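Local structure of erythrocyte binding antigen 140 (Plasmodium falciparum, 4GF2) at residues E422-V427 with K439-K444; Q346-G351 with A400-I405; H367-S372 with E451-V456. The protein acts as an adhesin of the malaria parasite and probably binds the sialylated receptor glycophorin C on erythrocytes, this chain holding its two Duffy-binding-like domains. The protein carries 3 engineered substitutions. All coordinates share one frame; numbering follows the deposited sequence.

Interaction 1. Residues E422-V427 with K439-K444; sequences ENLNKV and KIFREK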
ATOM      1  N   GLU A 422       2.608  11.151 -14.011  1.00 40.61           N
ATOM      2  CA  GLU A 422       1.202  11.522 -13.973  1.00 42.06           C
ATOM      3  C   GLU A 422       0.425  10.641 -13.003  1.00 43.04           C
ATOM      4  O   GLU A 422      -0.532  11.086 -12.378  1.00 47.25           O
ATOM      5  CB  GLU A 422       0.604  11.434 -15.375  1.00 43.42           C
ATOM      6  CG  GLU A 422       1.202  12.439 -16.348  1.00 48.42           C
ATOM      7  CD  GLU A 422       0.744  12.212 -17.778  1.00 55.84           C
ATOM      8  OE1 GLU A 422       0.331  11.074 -18.094  1.00 60.01           O
ATOM      9  OE2 GLU A 422       0.795  13.170 -18.583  1.00 59.15           O
ATOM     10  N   ASN A 423       0.846   9.391 -12.862  1.00 38.62           N
ATOM     11  CA  ASN A 423       0.145   8.481 -11.972  1.00 36.82           C
ATOM     12  C   ASN A 423       0.462   8.746 -10.508  1.00 40.27           C
ATOM     13  O   ASN A 423      -0.292   8.345  -9.623  1.00 44.64           O
ATOM     14  CB  ASN A 423       0.425   7.032 -12.358  1.00 33.36           C
ATOM     15  CG  ASN A 423      -0.402   6.596 -13.542  1.00 35.16           C
ATOM     16  OD1 ASN A 423      -1.476   7.143 -13.784  1.00 40.35           O
ATOM     17  ND2 ASN A 423       0.085   5.621 -14.287  1.00 32.49           N
ATOM     18  N   LEU A 424       1.566   9.436 -10.255  1.00 38.67           N
ATOM     19  CA  LEU A 424       1.856   9.915  -8.911  1.00 39.30           C
ATOM     20  C   LEU A 424       1.016  11.153  -8.619  1.00 39.40           C
ATOM     21  O   LEU A 424       0.583  11.367  -7.485  1.00 41.07           O
ATOM     22  CB  LEU A 424       3.337  10.237  -8.752  1.00 40.29           C
ATOM     23  CG  LEU A 424       3.724  10.742  -7.362  1.00 42.91           C
ATOM     24  CD1 LEU A 424       3.156   9.836  -6.279  1.00 44.68           C
ATOM     25  CD2 LEU A 424       5.232  10.823  -7.245  1.00 42.27           C
ATOM     26  N   ASN A 425       0.786  11.966  -9.647  1.00 38.37           N
ATOM     27  CA  ASN A 425      -0.135  13.086  -9.525  1.00 41.28           C
ATOM     28  C   ASN A 425      -1.518  12.581  -9.142  1.00 44.40           C
ATOM     29  O   ASN A 425      -2.207  13.197  -8.333  1.00 46.12           O
ATOM     30  CB  ASN A 425      -0.211  13.880 -10.828  1.00 41.66           C
ATOM     31  CG  ASN A 425       1.065  14.647 -11.124  1.00 42.38           C
ATOM     32  OD1 ASN A 425       1.915  14.832 -10.253  1.00 44.18           O
ATOM     33  ND2 ASN A 425       1.197  15.111 -12.360  1.00 41.98           N
ATOM     34  N   LYS A 426      -1.914  11.446  -9.713  1.00 45.51           N
ATOM     35  CA  LYS A 426      -3.203  10.843  -9.386  1.00 48.77           C
ATOM     36  C   LYS A 426      -3.265  10.433  -7.919  1.00 46.21           C
ATOM     37  O   LYS A 426      -4.293  10.600  -7.266  1.00 48.41           O
ATOM     38  CB  LYS A 426      -3.480   9.634 -10.279  1.00 54.02           C
ATOM     39  CG  LYS A 426      -3.783   9.992 -11.718  1.00 63.43           C
ATOM     40  CD  LYS A 426      -4.208   8.774 -12.517  1.00 74.64           C
ATOM     41  CE  LYS A 426      -4.481   9.137 -13.969  1.00 85.81           C
ATOM     42  NZ  LYS A 426      -4.964   7.971 -14.763  1.00 92.69           N
ATOM     43  N   VAL A 427      -2.169   9.893  -7.398  1.00 42.96           N
ATOM     44  CA  VAL A 427      -2.101   9.556  -5.981  1.00 44.13           C
ATOM     45  C   VAL A 427      -2.408  10.792  -5.144  1.00 49.38           C
ATOM     46  O   VAL A 427      -3.063  10.705  -4.102  1.00 52.26           O
ATOM     47  CB  VAL A 427      -0.723   9.007  -5.590  1.00 40.93           C
ATOM     48  CG1 VAL A 427      -0.605   8.890  -4.076  1.00 40.58           C
ATOM     49  CG2 VAL A 427      -0.486   7.661  -6.256  1.00 40.45           C
ATOM     50  N   LYS A 439       4.261  19.451  -8.522  1.00 53.09           N
ATOM     51  CA  LYS A 439       5.689  19.182  -8.436  1.00 52.34           C
ATOM     52  C   LYS A 439       6.093  19.023  -6.975  1.00 53.49           C
ATOM     53  O   LYS A 439       6.716  18.029  -6.599  1.00 52.21           O
ATOM     54  CB  LYS A 439       6.493  20.317  -9.075  1.00 53.83           C
ATOM     55  CG  LYS A 439       7.991  20.028  -9.184  1.00 52.92           C
ATOM     56  CD  LYS A 439       8.806  21.276  -9.501  1.00 57.75           C
ATOM     57  CE  LYS A 439       8.772  22.265  -8.340  1.00 64.48           C
ATOM     58  NZ  LYS A 439       9.954  23.177  -8.331  1.00 71.12           N
ATOM     59  N   ILE A 440       5.726  20.003  -6.154  1.00 56.95           N
ATOM     60  CA  ILE A 440       6.099  20.003  -4.743  1.00 59.35           C
ATOM     61  C   ILE A 440       5.655  18.714  -4.057  1.00 58.92           C
ATOM     62  O   ILE A 440       6.371  18.174  -3.216  1.00 61.26           O
ATOM     63  CB  ILE A 440       5.505  21.215  -3.999  1.00 62.22           C
ATOM     64  CG1 ILE A 440       6.106  22.513  -4.541  1.00 65.24           C
ATOM     65  CG2 ILE A 440       5.777  21.117  -2.504  1.00 63.83           C
ATOM     66  CD1 ILE A 440       5.347  23.753  -4.135  1.00 69.23           C
ATOM     67  N   PHE A 441       4.480  18.214  -4.421  1.00 55.85           N
ATOM     68  CA  PHE A 441       3.999  16.964  -3.853  1.00 52.60           C
ATOM     69  C   PHE A 441       4.912  15.811  -4.251  1.00 50.44           C
ATOM     70  O   PHE A 441       5.384  15.056  -3.403  1.00 51.85           O
ATOM     71  CB  PHE A 441       2.573  16.666  -4.311  1.00 49.97           C
ATOM     72  CG  PHE A 441       2.077  15.318  -3.878  1.00 49.25           C
ATOM     73  CD1 PHE A 441       1.419  15.162  -2.670  1.00 51.45           C
ATOM     74  CD2 PHE A 441       2.280  14.203  -4.672  1.00 47.10           C
ATOM     75  CE1 PHE A 441       0.963  13.919  -2.268  1.00 51.73           C
ATOM     76  CE2 PHE A 441       1.826  12.956  -4.276  1.00 47.51           C
ATOM     77  CZ  PHE A 441       1.169  12.815  -3.072  1.00 49.92           C
ATOM     78  N   ARG A 442       5.155  15.677  -5.547  1.00 47.00           N
ATOM     79  CA  ARG A 442       6.018  14.615  -6.043  1.00 43.98           C
ATOM     80  C   ARG A 442       7.393  14.704  -5.380  1.00 47.07           C
ATOM     81  O   ARG A 442       7.933  13.702  -4.914  1.00 46.65           O
ATOM     82  CB  ARG A 442       6.149  14.694  -7.564  1.00 40.30           C
ATOM     83  CG  ARG A 442       4.849  14.417  -8.315  1.00 38.54           C
ATOM     84  CD  ARG A 442       5.106  14.203  -9.800  1.00 37.90           C
ATOM     85  NE  ARG A 442       5.937  15.269 -10.353  1.00 40.13           N
ATOM     86  CZ  ARG A 442       5.472  16.408 -10.853  1.00 43.24           C
ATOM     87  NH1 ARG A 442       4.165  16.650 -10.891  1.00 41.94           N
ATOM     88  NH2 ARG A 442       6.319  17.313 -11.321  1.00 47.47           N
ATOM     89  N   GLU A 443       7.943  15.913  -5.320  1.00 50.82           N
ATOM     90  CA  GLU A 443       9.260  16.117  -4.732  1.00 53.20           C
ATOM     91  C   GLU A 443       9.291  15.638  -3.282  1.00 53.83           C
ATOM     92  O   GLU A 443      10.235  14.969  -2.863  1.00 53.81           O
ATOM     93  CB  GLU A 443       9.670  17.589  -4.827  1.00 56.91           C
ATOM     94  CG  GLU A 443      10.035  18.027  -6.241  1.00 57.59           C
ATOM     95  CD  GLU A 443      10.487  19.476  -6.312  1.00 63.07           C
ATOM     96  OE1 GLU A 443      10.380  20.188  -5.294  1.00 68.44           O
ATOM     97  OE2 GLU A 443      10.952  19.900  -7.391  1.00 62.59           O
ATOM     98  N   LYS A 444       8.250  15.969  -2.523  1.00 54.44           N
ATOM     99  CA  LYS A 444       8.153  15.523  -1.137  1.00 55.16           C
ATOM    100  C   LYS A 444       7.963  14.012  -1.068  1.00 51.78           C
ATOM    101  O   LYS A 444       8.493  13.350  -0.176  1.00 54.84           O
ATOM    102  CB  LYS A 444       7.000  16.227  -0.422  1.00 57.91           C
ATOM    103  CG  LYS A 444       7.254  17.697  -0.139  1.00 64.00           C
ATOM    104  CD  LYS A 444       6.056  18.341   0.540  1.00 70.01           C
ATOM    105  CE  LYS A 444       6.325  19.794   0.898  1.00 78.18           C
ATOM    106  NZ  LYS A 444       5.145  20.427   1.544  1.00 82.78           N
TER
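A near-perpendicular crossing of two consecutive helices, part polar and part apolar, brings the C-terminal turn of helix 415-427 against helix 435-457 in the second Duffy-binding-like domain. The short axes cross at 94° and approach to 9.8 Å, so few residues carry the contact. R442 holds the polar half. Its CG is anti to the carbonyl carbon, and a bend at chi3 swings the guanidinium toward N425. There R442 NH1 donates to N425 OD1 over 3.0 Å, in the guanidinium plane and onto an in-plane carbonyl lone pair, with a nearly straight N-H (164°). The amide and guanidinium planes are about 55° apart. K439 CA lies 3.4 Å above one guanidinium face of R442, toward its rim. The aliphatic part of R442 also serves, since L424 CD2 packs obliquely on R442 CG at 3.8 Å. L424's other methyl, CD1, reaches F441 CE2 at 3.9 Å, while V427 CG1 approaches the edge of the same ring. R442 NH2 also donates to K407 O, at the end of helix 388-407. Y364 of helix 361-382 packs against N423, L424 and V427, and W445, one turn further along helix 435-457, touches L424.

Interaction 2. Residues Q346-G351 with A400-I405; sequences QTLCLG and ADLADI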
ATOM      1  N   GLN A 346      17.512   4.839 -22.064  1.00 39.41           N
ATOM      2  CA  GLN A 346      16.604   4.420 -23.125  1.00 40.20           C
ATOM      3  C   GLN A 346      16.005   3.050 -22.837  1.00 41.38           C
ATOM      4  O   GLN A 346      14.938   2.717 -23.347  1.00 43.84           O
ATOM      5  CB  GLN A 346      17.347   4.363 -24.462  1.00 41.21           C
ATOM      6  CG  GLN A 346      17.917   5.691 -24.922  1.00 40.88           C
ATOM      7  CD  GLN A 346      18.758   5.559 -26.178  1.00 43.37           C
ATOM      8  OE1 GLN A 346      18.432   4.789 -27.081  1.00 44.13           O
ATOM      9  NE2 GLN A 346      19.849   6.310 -26.238  1.00 44.84           N
ATOM     10  N   THR A 347      16.704   2.255 -22.034  1.00 40.39           N
ATOM     11  CA  THR A 347      16.285   0.885 -21.757  1.00 41.31           C
ATOM     12  C   THR A 347      15.945   0.673 -20.279  1.00 43.18           C
ATOM     13  O   THR A 347      15.858  -0.461 -19.816  1.00 46.58           O
ATOM     14  CB  THR A 347      17.377  -0.116 -22.164  1.00 42.63           C
ATOM     15  OG1 THR A 347      18.520   0.044 -21.316  1.00 45.89           O
ATOM     16  CG2 THR A 347      17.788   0.103 -23.615  1.00 41.51           C
ATOM     17  N   LEU A 348      15.753   1.768 -19.552  1.00 41.83           N
ATOM     18  CA  LEU A 348      15.408   1.715 -18.131  1.00 42.18           C
ATOM     19  C   LEU A 348      14.093   0.971 -17.887  1.00 39.93           C
ATOM     20  O   LEU A 348      13.098   1.203 -18.571  1.00 39.25           O
ATOM     21  CB  LEU A 348      15.302   3.140 -17.583  1.00 44.59           C
ATOM     22  CG  LEU A 348      14.881   3.321 -16.125  1.00 44.93           C
ATOM     23  CD1 LEU A 348      15.960   2.833 -15.183  1.00 46.08           C
ATOM     24  CD2 LEU A 348      14.553   4.778 -15.857  1.00 44.12           C
ATOM     25  N   CYS A 349      14.097   0.080 -16.901  1.00 39.64           N
ATOM     26  CA  CYS A 349      12.907  -0.692 -16.564  1.00 40.84           C
ATOM     27  C   CYS A 349      11.936   0.106 -15.703  1.00 38.11           C
ATOM     28  O   CYS A 349      12.252   0.482 -14.575  1.00 36.66           O
ATOM     29  CB  CYS A 349      13.296  -1.980 -15.839  1.00 44.72           C
ATOM     30  SG  CYS A 349      11.892  -2.867 -15.129  1.00 44.70           S
ATOM     31  N   LEU A 350      10.751   0.356 -16.250  1.00 38.50           N
ATOM     32  CA  LEU A 350       9.685   1.030 -15.523  1.00 39.79           C
ATOM     33  C   LEU A 350       8.424   0.175 -15.454  1.00 39.86           C
ATOM     34  O   LEU A 350       7.513   0.458 -14.683  1.00 40.65           O
ATOM     35  CB  LEU A 350       9.366   2.368 -16.190  1.00 42.06           C
ATOM     36  CG  LEU A 350      10.511   3.384 -16.199  1.00 44.05           C
ATOM     37  CD1 LEU A 350      10.101   4.621 -16.976  1.00 47.56           C
ATOM     38  CD2 LEU A 350      10.920   3.753 -14.779  1.00 41.87           C
ATOM     39  N   GLY A 351       8.368  -0.875 -16.263  1.00 38.29           N
ATOM     40  CA  GLY A 351       7.218  -1.757 -16.270  1.00 37.29           C
ATOM     41  C   GLY A 351       5.962  -1.076 -16.775  1.00 37.06           C
ATOM     42  O   GLY A 351       6.014   0.003 -17.366  1.00 34.84           O
ATOM     43  N   ALA A 400      19.247   7.702  -9.933  1.00 47.65           N
ATOM     44  CA  ALA A 400      19.060   9.140 -10.088  1.00 44.56           C
ATOM     45  C   ALA A 400      18.060   9.460 -11.201  1.00 42.31           C
ATOM     46  O   ALA A 400      17.295  10.417 -11.102  1.00 40.84           O
ATOM     47  CB  ALA A 400      20.390   9.812 -10.365  1.00 44.64           C
ATOM     48  N   ASP A 401      18.074   8.666 -12.268  1.00 42.39           N
ATOM     49  CA  ASP A 401      17.129   8.865 -13.357  1.00 39.73           C
ATOM     50  C   ASP A 401      15.712   8.611 -12.861  1.00 38.97           C
ATOM     51  O   ASP A 401      14.778   9.320 -13.232  1.00 39.52           O
ATOM     52  CB  ASP A 401      17.440   7.940 -14.534  1.00 37.52           C
ATOM     53  CG  ASP A 401      18.570   8.453 -15.405  1.00 40.11           C
ATOM     54  OD1 ASP A 401      18.891   9.659 -15.337  1.00 42.03           O
ATOM     55  OD2 ASP A 401      19.129   7.648 -16.176  1.00 40.76           O
ATOM     56  N   LEU A 402      15.554   7.594 -12.021  1.00 38.25           N
ATOM     57  CA  LEU A 402      14.248   7.285 -11.458  1.00 38.19           C
ATOM     58  C   LEU A 402      13.758   8.467 -10.644  1.00 39.90           C
ATOM     59  O   LEU A 402      12.601   8.875 -10.756  1.00 40.80           O
ATOM     60  CB  LEU A 402      14.318   6.037 -10.584  1.00 40.51           C
ATOM     61  CG  LEU A 402      14.492   4.721 -11.338  1.00 43.58           C
ATOM     62  CD1 LEU A 402      14.843   3.594 -10.380  1.00 48.40           C
ATOM     63  CD2 LEU A 402      13.232   4.389 -12.112  1.00 42.45           C
ATOM     64  N   ALA A 403      14.654   9.022  -9.832  1.00 41.15           N
ATOM     65  CA  ALA A 403      14.341  10.192  -9.030  1.00 41.02           C
ATOM     66  C   ALA A 403      13.856  11.335  -9.920  1.00 43.11           C
ATOM     67  O   ALA A 403      12.881  12.015  -9.598  1.00 46.41           O
ATOM     68  CB  ALA A 403      15.561  10.623  -8.243  1.00 41.29           C
ATOM     69  N   ASP A 404      14.543  11.542 -11.037  1.00 42.62           N
ATOM     70  CA  ASP A 404      14.187  12.618 -11.958  1.00 42.79           C
ATOM     71  C   ASP A 404      12.841  12.369 -12.622  1.00 38.93           C
ATOM     72  O   ASP A 404      12.129  13.311 -12.975  1.00 37.07           O
ATOM     73  CB  ASP A 404      15.266  12.781 -13.027  1.00 45.40           C
ATOM     74  CG  ASP A 404      16.346  13.758 -12.613  1.00 47.58           C
ATOM     75  OD1 ASP A 404      15.993  14.867 -12.168  1.00 46.30           O
ATOM     76  OD2 ASP A 404      17.543  13.417 -12.727  1.00 49.81           O
ATOM     77  N   ILE A 405      12.498  11.098 -12.792  1.00 38.67           N
ATOM     78  CA  ILE A 405      11.246  10.728 -13.440  1.00 39.73           C
ATOM     79  C   ILE A 405      10.079  10.950 -12.479  1.00 40.16           C
ATOM     80  O   ILE A 405       9.041  11.485 -12.863  1.00 39.94           O
ATOM     81  CB  ILE A 405      11.297   9.264 -13.925  1.00 40.73           C
ATOM     82  CG1 ILE A 405      12.174   9.166 -15.176  1.00 43.83           C
ATOM     83  CG2 ILE A 405       9.904   8.737 -14.231  1.00 39.07           C
ATOM     84  CD1 ILE A 405      12.452   7.750 -15.624  1.00 44.95           C
TER
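The carboxylate of D401 is the flat group bordering this contact, which has no aromatic ring: OD2 forms a salt bridge with R344, just ahead of the loop, and OD1 meets R481 in another while accepting hydrogen bonds from Q478 and W482. So many donors around one buried carboxylate would be expected to favour its charged form. Towards the loop D401 offers little more than CB, 4.5 Å from L348 CD2. The apolar work falls to two leucines of the loop and two residues one turn apart on helix 388-407. L348, its CG anti to the backbone N (chi1 177°), points CD2 at I405 and meets I405 CD1 tip to tip at 3.6 Å; L348 CD2 also lies 4.0 Å from L402 CD2. In this helical, disulfide-rich Duffy-binding-like domain the irregular segment is held from two directions: C349, between the leucines, turns away from the helix into a disulfide with C316. L350, with CG beside the backbone N, lies alongside L402, the two running opposite ways, which brings L350 CD2 to 3.6 Å from L402 CD2. Its other methyl, L350 CD1, faces I405 CD1 end-on at 4.1 Å.

Interaction 3. Residues H367-S372 with E451-V456; sequences HLLGAS and ENVWKV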
ATOM      1  N   HIS A 367       4.828  -0.631  -7.098  1.00 37.62           N
ATOM      2  CA  HIS A 367       5.286  -0.657  -8.482  1.00 35.56           C
ATOM      3  C   HIS A 367       6.673  -0.038  -8.642  1.00 36.15           C
ATOM      4  O   HIS A 367       7.514  -0.559  -9.375  1.00 38.66           O
ATOM      5  CB  HIS A 367       4.311   0.074  -9.400  1.00 34.64           C
ATOM      6  CG  HIS A 367       4.742   0.085 -10.833  1.00 36.62           C
ATOM      7  ND1 HIS A 367       4.211  -0.769 -11.776  1.00 38.78           N
ATOM      8  CD2 HIS A 367       5.673   0.828 -11.479  1.00 37.79           C
ATOM      9  CE1 HIS A 367       4.791  -0.548 -12.943  1.00 39.56           C
ATOM     10  NE2 HIS A 367       5.682   0.415 -12.790  1.00 38.95           N
ATOM     11  N   LEU A 368       6.905   1.084  -7.973  1.00 35.21           N
ATOM     12  CA  LEU A 368       8.176   1.780  -8.100  1.00 36.05           C
ATOM     13  C   LEU A 368       9.317   0.912  -7.592  1.00 36.74           C
ATOM     14  O   LEU A 368      10.362   0.802  -8.230  1.00 37.75           O
ATOM     15  CB  LEU A 368       8.141   3.093  -7.324  1.00 38.54           C
ATOM     16  CG  LEU A 368       9.466   3.851  -7.315  1.00 39.96           C
ATOM     17  CD1 LEU A 368       9.908   4.124  -8.740  1.00 35.99           C
ATOM     18  CD2 LEU A 368       9.336   5.142  -6.524  1.00 44.30           C
ATOM     19  N   LEU A 369       9.112   0.293  -6.438  1.00 37.22           N
ATOM     20  CA  LEU A 369      10.128  -0.563  -5.853  1.00 40.48           C
ATOM     21  C   LEU A 369      10.391  -1.763  -6.756  1.00 43.85           C
ATOM     22  O   LEU A 369      11.521  -2.242  -6.852  1.00 46.49           O
ATOM     23  CB  LEU A 369       9.692  -1.018  -4.462  1.00 41.76           C
ATOM     24  CG  LEU A 369       9.515   0.115  -3.450  1.00 42.79           C
ATOM     25  CD1 LEU A 369       8.860  -0.397  -2.178  1.00 42.72           C
ATOM     26  CD2 LEU A 369      10.853   0.760  -3.138  1.00 46.63           C
ATOM     27  N   GLY A 370       9.346  -2.245  -7.419  1.00 44.28           N
ATOM     28  CA  GLY A 370       9.486  -3.356  -8.342  1.00 44.85           C
ATOM     29  C   GLY A 370      10.409  -2.989  -9.485  1.00 43.07           C
ATOM     30  O   GLY A 370      11.374  -3.697  -9.785  1.00 45.38           O
ATOM     31  N   ALA A 371      10.116  -1.866 -10.124  1.00 38.72           N
ATOM     32  CA  ALA A 371      10.942  -1.382 -11.217  1.00 36.64           C
ATOM     33  C   ALA A 371      12.385  -1.192 -10.753  1.00 37.86           C
ATOM     34  O   ALA A 371      13.327  -1.552 -11.461  1.00 39.39           O
ATOM     35  CB  ALA A 371      10.380  -0.083 -11.759  1.00 34.75           C
ATOM     36  N   SER A 372      12.552  -0.628  -9.562  1.00 38.16           N
ATOM     37  CA  SER A 372      13.878  -0.357  -9.017  1.00 40.41           C
ATOM     38  C   SER A 372      14.665  -1.647  -8.820  1.00 42.06           C
ATOM     39  O   SER A 372      15.865  -1.713  -9.111  1.00 45.19           O
ATOM     40  CB  SER A 372      13.764   0.380  -7.684  1.00 43.40           C
ATOM     41  OG  SER A 372      13.145   1.644  -7.848  1.00 43.32           O
ATOM     42  N   GLU A 451      14.820   6.607   0.154  1.00 54.83           N
ATOM     43  CA  GLU A 451      15.702   5.768   0.957  1.00 59.80           C
ATOM     44  C   GLU A 451      15.444   4.283   0.700  1.00 58.32           C
ATOM     45  O   GLU A 451      16.374   3.519   0.437  1.00 60.30           O
ATOM     46  CB  GLU A 451      15.534   6.087   2.445  1.00 69.22           C
ATOM     47  CG  GLU A 451      15.993   7.486   2.829  1.00 81.58           C
ATOM     48  CD  GLU A 451      15.749   7.805   4.293  1.00 97.80           C
ATOM     49  OE1 GLU A 451      15.083   6.999   4.979  1.00103.59           O
ATOM     50  OE2 GLU A 451      16.227   8.862   4.760  1.00105.42           O
ATOM     51  N   ASN A 452      14.184   3.877   0.777  1.00 57.06           N
ATOM     52  CA  ASN A 452      13.818   2.500   0.472  1.00 55.95           C
ATOM     53  C   ASN A 452      14.181   2.119  -0.960  1.00 50.16           C
ATOM     54  O   ASN A 452      14.594   0.992  -1.227  1.00 49.65           O
ATOM     55  CB  ASN A 452      12.323   2.277   0.706  1.00 58.13           C
ATOM     56  CG  ASN A 452      11.991   2.037   2.165  1.00 64.46           C
ATOM     57  OD1 ASN A 452      12.791   1.473   2.912  1.00 67.35           O
ATOM     58  ND2 ASN A 452      10.802   2.461   2.578  1.00 66.33           N
ATOM     59  N   VAL A 453      14.028   3.061  -1.884  1.00 47.00           N
ATOM     60  CA  VAL A 453      14.364   2.798  -3.273  1.00 45.24           C
ATOM     61  C   VAL A 453      15.841   2.435  -3.363  1.00 48.07           C
ATOM     62  O   VAL A 453      16.214   1.472  -4.032  1.00 48.98           O
ATOM     63  CB  VAL A 453      14.069   4.013  -4.173  1.00 43.52           C
ATOM     64  CG1 VAL A 453      14.631   3.791  -5.572  1.00 40.83           C
ATOM     65  CG2 VAL A 453      12.574   4.277  -4.233  1.00 43.34           C
ATOM     66  N   TRP A 454      16.683   3.198  -2.679  1.00 49.75           N
ATOM     67  CA  TRP A 454      18.110   2.917  -2.697  1.00 50.71           C
ATOM     68  C   TRP A 454      18.426   1.607  -1.983  1.00 52.25           C
ATOM     69  O   TRP A 454      19.331   0.877  -2.385  1.00 53.17           O
ATOM     70  CB  TRP A 454      18.913   4.047  -2.060  1.00 52.24           C
ATOM     71  CG  TRP A 454      20.360   3.706  -2.008  1.00 54.24           C
ATOM     72  CD1 TRP A 454      21.099   3.425  -0.899  1.00 55.74           C
ATOM     73  CD2 TRP A 454      21.242   3.567  -3.126  1.00 52.52           C
ATOM     74  NE1 TRP A 454      22.392   3.134  -1.257  1.00 57.96           N
ATOM     75  CE2 TRP A 454      22.505   3.216  -2.619  1.00 54.96           C
ATOM     76  CE3 TRP A 454      21.086   3.713  -4.506  1.00 48.25           C
ATOM     77  CZ2 TRP A 454      23.605   3.009  -3.442  1.00 55.93           C
ATOM     78  CZ3 TRP A 454      22.178   3.508  -5.321  1.00 49.40           C
ATOM     79  CH2 TRP A 454      23.422   3.159  -4.788  1.00 53.18           C
ATOM     80  N   LYS A 455      17.687   1.319  -0.916  1.00 52.79           N
ATOM     81  CA  LYS A 455      17.889   0.087  -0.162  1.00 55.81           C
ATOM     82  C   LYS A 455      17.752  -1.140  -1.055  1.00 53.06           C
ATOM     83  O   LYS A 455      18.598  -2.034  -1.019  1.00 54.19           O
ATOM     84  CB  LYS A 455      16.897  -0.010   1.000  1.00 59.36           C
ATOM     85  CG  LYS A 455      17.354   0.693   2.267  1.00 65.34           C
ATOM     86  CD  LYS A 455      16.329   0.562   3.385  1.00 68.77           C
ATOM     87  CE  LYS A 455      16.843   1.183   4.673  1.00 75.57           C
ATOM     88  NZ  LYS A 455      15.845   1.106   5.773  1.00 79.03           N
ATOM     89  N   VAL A 456      16.690  -1.185  -1.857  1.00 51.37           N
ATOM     90  CA  VAL A 456      16.433  -2.360  -2.683  1.00 53.11           C
ATOM     91  C   VAL A 456      17.396  -2.440  -3.864  1.00 55.85           C
ATOM     92  O   VAL A 456      17.777  -3.532  -4.282  1.00 61.98           O
ATOM     93  CB  VAL A 456      14.965  -2.422  -3.191  1.00 49.23           C
ATOM     94  CG1 VAL A 456      13.995  -2.441  -2.020  1.00 49.66           C
ATOM     95  CG2 VAL A 456      14.655  -1.269  -4.125  1.00 46.74           C
TER
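V453 is the side chain round which the others turn, its two methyls splitting between different partners on helix 361-382. CG1, anti to the backbone N, faces S372, and V453 CG1 lies 3.5 Å from S372 OG. CG2, beside the backbone N, is shared by two leucines: L368 crosses V453 at about a right angle and brings its CD2 to 4.1 Å from V453 CG2, whereas L369 crosses obliquely, its CD2 touching that same methyl and reaching V453 CA, also at 4.1 Å. One turn on, V456 points at the partner helix. With chi1 at -59°, its CG2 sits between the backbone N and the carbonyl carbon, and from there V456 CG2 meets S372 CB at 4.0 Å. The hydroxyl of S372 can lie against V453 CG1 because its hydrogen bond is made within its own helix: S372 OG donates to L368 O over 2.9 Å, from above the carbonyl plane, and this oxygen also takes the backbone N-H of S372. No hydrogen bond joins the two segments, so the contact is plain helix-on-helix packing inside the second Duffy-binding-like domain. The short axes run in broadly the same direction, crossing at -32°, with closest approach 9.3 Å. Helix 388-407 adjoins them, setting L402 on S372 and Y399 on V453, and helix 285-293 packs I288 on L369 and F291 and L292 on V456.

Overall arrangement
All three contacts lie in one Duffy-binding domain and are buried, interaction 1 least completely, with N425 and F441 partly exposed. Interactions 1 and 3 share helix 435-457, whose earlier turns meet helix 415-427 almost at right angles and whose later turns run alongside helix 361-382; their centres are about 17 Å apart. The steep crossing includes a hydrogen bond, while the shallow one is wholly packing between segments, as is the loop-to-helix contact of interaction 2. Interactions 2 and 3 adjoin directly: L350 O and H367 NE2 probably hydrogen-bond, and C349 O packs against A371 CB. Interaction 1, nested within the chain loop closed by interaction 3, touches neither.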